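Local atomic coordinates of subtilase cytotoxin subunit A (Escherichia coli, PDB entry 2IY9), a protein that cleaves the host endoplasmic reticulum chaperone BiP as the serine protease subunit of the AB5 subtilase cytotoxin, which leads to ER stress and cell death. Residues N148-V156 / S192-A200. Sequence-based numbering, arbitrary orientation.
Sequences NISGGQKGV and SAQQRIWPA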
loop_
_atom_site.group_PDB
_atom_site.type_symbol
_atom_site.label_atom_id
_atom_site.label_comp_id
_atom_site.label_asym_id
_atom_site.label_seq_id
_atom_site.Cartn_x
_atom_site.Cartn_y
_atom_site.Cartn_z
ATOM N N ASN A 148 -2.618 3.711 -2.232
ATOM C CA ASN A 148 -1.754 2.545 -2.404
ATOM C C ASN A 148 -0.834 2.686 -3.599
ATOM O O ASN A 148 -1.285 2.827 -4.750
ATOM C CB ASN A 148 -2.593 1.281 -2.556
ATOM C CG ASN A 148 -1.745 0.022 -2.597
ATOM O OD1 ASN A 148 -1.308 -0.439 -3.672
ATOM N ND2 ASN A 148 -1.473 -0.521 -1.425
ATOM N N ILE A 149 0.464 2.638 -3.317
ATOM C CA ILE A 149 1.476 2.701 -4.358
ATOM C C ILE A 149 2.383 1.467 -4.231
ATOM O O ILE A 149 3.448 1.513 -3.610
ATOM C CB ILE A 149 2.262 4.038 -4.302
ATOM C CG1 ILE A 149 1.261 5.212 -4.213
ATOM C CG2 ILE A 149 3.224 4.152 -5.510
ATOM C CD1 ILE A 149 1.797 6.594 -4.558
ATOM N N SER A 150 1.922 0.368 -4.820
ATOM C CA SER A 150 2.652 -0.899 -4.839
ATOM C C SER A 150 3.718 -0.882 -5.942
ATOM O O SER A 150 3.662 -1.656 -6.904
ATOM C CB SER A 150 1.683 -2.065 -5.063
ATOM O OG SER A 150 0.961 -2.381 -3.892
ATOM N N GLY A 151 4.681 0.021 -5.796
ATOM C CA GLY A 151 5.731 0.221 -6.785
ATOM C C GLY A 151 6.181 1.658 -6.690
ATOM O O GLY A 151 6.264 2.219 -5.593
ATOM N N GLY A 152 6.437 2.265 -7.842
ATOM C CA GLY A 152 6.844 3.655 -7.878
ATOM C C GLY A 152 7.916 3.932 -8.907
ATOM O O GLY A 152 8.121 3.147 -9.836
ATOM N N GLN A 153 8.614 5.043 -8.708
ATOM C CA GLN A 153 9.527 5.585 -9.694
ATOM C C GLN A 153 10.961 5.534 -9.175
ATOM O O GLN A 153 11.226 5.933 -8.042
ATOM C CB GLN A 153 9.122 7.035 -9.973
ATOM C CG GLN A 153 9.963 7.763 -10.996
ATOM C CD GLN A 153 9.467 9.188 -11.229
ATOM O OE1 GLN A 153 9.442 9.671 -12.365
ATOM N NE2 GLN A 153 9.056 9.858 -10.158
ATOM N N LYS A 154 11.875 5.023 -9.996
ATOM C CA LYS A 154 13.297 5.183 -9.716
ATOM C C LYS A 154 13.980 6.009 -10.808
ATOM O O LYS A 154 13.324 6.470 -11.734
ATOM C CB LYS A 154 14.008 3.850 -9.430
ATOM C CG LYS A 154 13.875 2.753 -10.452
ATOM C CD LYS A 154 14.690 1.523 -10.019
ATOM C CE LYS A 154 13.884 0.552 -9.151
ATOM N NZ LYS A 154 14.606 -0.735 -8.875
ATOM N N GLY A 155 15.282 6.225 -10.671
ATOM C CA GLY A 155 16.013 7.088 -11.592
ATOM C C GLY A 155 15.681 8.539 -11.312
ATOM O O GLY A 155 15.678 9.373 -12.217
ATOM N N VAL A 156 15.391 8.827 -10.044
ATOM C CA VAL A 156 15.029 10.169 -9.611
ATOM C C VAL A 156 16.283 10.941 -9.188
ATOM O O VAL A 156 16.938 10.595 -8.200
ATOM C CB VAL A 156 13.982 10.129 -8.467
ATOM C CG1 VAL A 156 13.709 11.527 -7.930
ATOM C CG2 VAL A 156 12.687 9.476 -8.949
ATOM N N SER A 192 22.392 3.651 -4.385
ATOM C CA SER A 192 22.540 5.045 -4.790
ATOM C C SER A 192 21.154 5.661 -4.993
ATOM O O SER A 192 20.157 4.944 -5.096
ATOM C CB SER A 192 23.375 5.151 -6.068
ATOM O OG SER A 192 22.663 4.650 -7.183
ATOM N N ALA A 193 21.091 6.987 -5.056
ATOM C CA ALA A 193 19.819 7.683 -5.212
ATOM C C ALA A 193 19.048 7.242 -6.461
ATOM O O ALA A 193 17.820 7.195 -6.450
ATOM C CB ALA A 193 20.038 9.192 -5.223
ATOM N N GLN A 194 19.773 6.904 -7.526
ATOM C CA GLN A 194 19.143 6.490 -8.791
ATOM C C GLN A 194 18.431 5.134 -8.742
ATOM O O GLN A 194 17.566 4.857 -9.579
ATOM C CB GLN A 194 20.161 6.505 -9.943
ATOM C CG GLN A 194 20.684 7.895 -10.302
ATOM C CD GLN A 194 19.578 8.928 -10.455
ATOM O OE1 GLN A 194 19.302 9.704 -9.533
ATOM N NE2 GLN A 194 18.935 8.940 -11.622
ATOM N N GLN A 195 18.798 4.297 -7.774
ATOM C CA GLN A 195 18.236 2.941 -7.667
ATOM C C GLN A 195 17.080 2.833 -6.656
ATOM O O GLN A 195 16.349 1.840 -6.648
ATOM C CB GLN A 195 19.335 1.931 -7.314
ATOM C CG GLN A 195 20.472 1.817 -8.354
ATOM C CD GLN A 195 21.686 1.063 -7.819
ATOM O OE1 GLN A 195 22.130 1.279 -6.679
ATOM N NE2 GLN A 195 22.241 0.173 -8.648
ATOM N N ARG A 196 16.927 3.848 -5.811
ATOM C CA ARG A 196 15.893 3.844 -4.770
ATOM C C ARG A 196 14.532 4.163 -5.350
ATOM O O ARG A 196 14.415 5.009 -6.236
ATOM C CB ARG A 196 16.230 4.833 -3.652
ATOM C CG ARG A 196 17.335 4.356 -2.720
ATOM C CD ARG A 196 17.675 5.421 -1.720
ATOM N NE ARG A 196 18.805 5.036 -0.879
ATOM C CZ ARG A 196 19.756 5.873 -0.473
ATOM N NH1 ARG A 196 19.737 7.152 -0.844
ATOM N NH2 ARG A 196 20.732 5.425 0.293
ATOM N N ILE A 197 13.507 3.483 -4.848
ATOM C CA ILE A 197 12.150 3.642 -5.379
ATOM C C ILE A 197 11.372 4.704 -4.608
ATOM O O ILE A 197 11.344 4.694 -3.372
ATOM C CB ILE A 197 11.388 2.293 -5.402
ATOM C CG1 ILE A 197 12.144 1.295 -6.282
ATOM C CG2 ILE A 197 9.977 2.477 -5.922
ATOM C CD1 ILE A 197 11.957 -0.134 -5.893
ATOM N N TRP A 198 10.765 5.617 -5.366
ATOM C CA TRP A 198 9.940 6.706 -4.844
ATOM C C TRP A 198 8.455 6.336 -4.996
ATOM O O TRP A 198 8.099 5.690 -5.971
ATOM C CB TRP A 198 10.252 8.005 -5.608
ATOM C CG TRP A 198 11.557 8.619 -5.162
ATOM C CD1 TRP A 198 12.812 8.270 -5.580
ATOM C CD2 TRP A 198 11.729 9.672 -4.201
ATOM N NE1 TRP A 198 13.757 9.045 -4.934
ATOM C CE2 TRP A 198 13.118 9.908 -4.083
ATOM C CE3 TRP A 198 10.845 10.442 -3.429
ATOM C CZ2 TRP A 198 13.643 10.878 -3.220
ATOM C CZ3 TRP A 198 11.362 11.409 -2.582
ATOM C CH2 TRP A 198 12.754 11.609 -2.469
ATOM N N PRO A 199 7.582 6.773 -4.057
ATOM C CA PRO A 199 7.868 7.672 -2.935
ATOM C C PRO A 199 8.432 7.037 -1.666
ATOM O O PRO A 199 8.651 7.757 -0.695
ATOM C CB PRO A 199 6.495 8.284 -2.619
ATOM C CG PRO A 199 5.511 7.236 -3.038
ATOM C CD PRO A 199 6.156 6.392 -4.102
ATOM N N ALA A 200 8.681 5.727 -1.649
ATOM C CA ALA A 200 9.298 5.129 -0.454
ATOM C C ALA A 200 10.637 5.817 -0.092
ATOM O O ALA A 200 10.972 5.941 1.086
ATOM C CB ALA A 200 9.486 3.623 -0.622
HETATM O O HOH W 1 7.646 3.479 -3.482
HETATM O O HOH W 2 17.363 -0.687 -8.828
HETATM O O HOH W 3 15.400 7.086 -7.858
#
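Beside what is probably the S1 pocket of this subtilase, an isolated antiparallel bridge pairs Q153 with W198: Q153 N donates to W198 O (2.9 Å) and W198 N returns a nearly straight bond to Q153 O (163° at the hydrogen). The same W198 carbonyl also meets the CA of G152 in a CA-H...O contact of 3.1 Å, an approach possible because G152 has no CB, which would point into W198 O. Q153 O lies at the edge of the indole, while V156 sits over one face, its CG1 4.1 Å from the centroid of the five-membered ring in a CH-pi contact. A chi1 of 175° sets V156 CG1 anti to the backbone N and CG2 beside it, and CG2 comes within 3.6 Å of W198 CD1. Segment 148-156 leaves strand 147-149 of the central parallel sheet through S150-G151-G152, which probably corresponds to the Ser-Leu-Gly segment lining S1 in subtilisin; S150 O is hydrogen-bonded to NE2 of H89, the presumed charge-relay histidine. Nearer that strand, I149 CG2 packs at 3.9 Å on CD of P199, which follows a cis peptide bond. Water 1 links G151 O to A200 N. Farther along, G155 N bonds to Q194 O (2.9 Å), and water 3 joins V156 N to the carbonyls of A193 and R196. K154, its chain bent at chi3 (89°), lies across I197, CE pressed tightly against CG1 at 3.4 Å, and NZ reaches water 2.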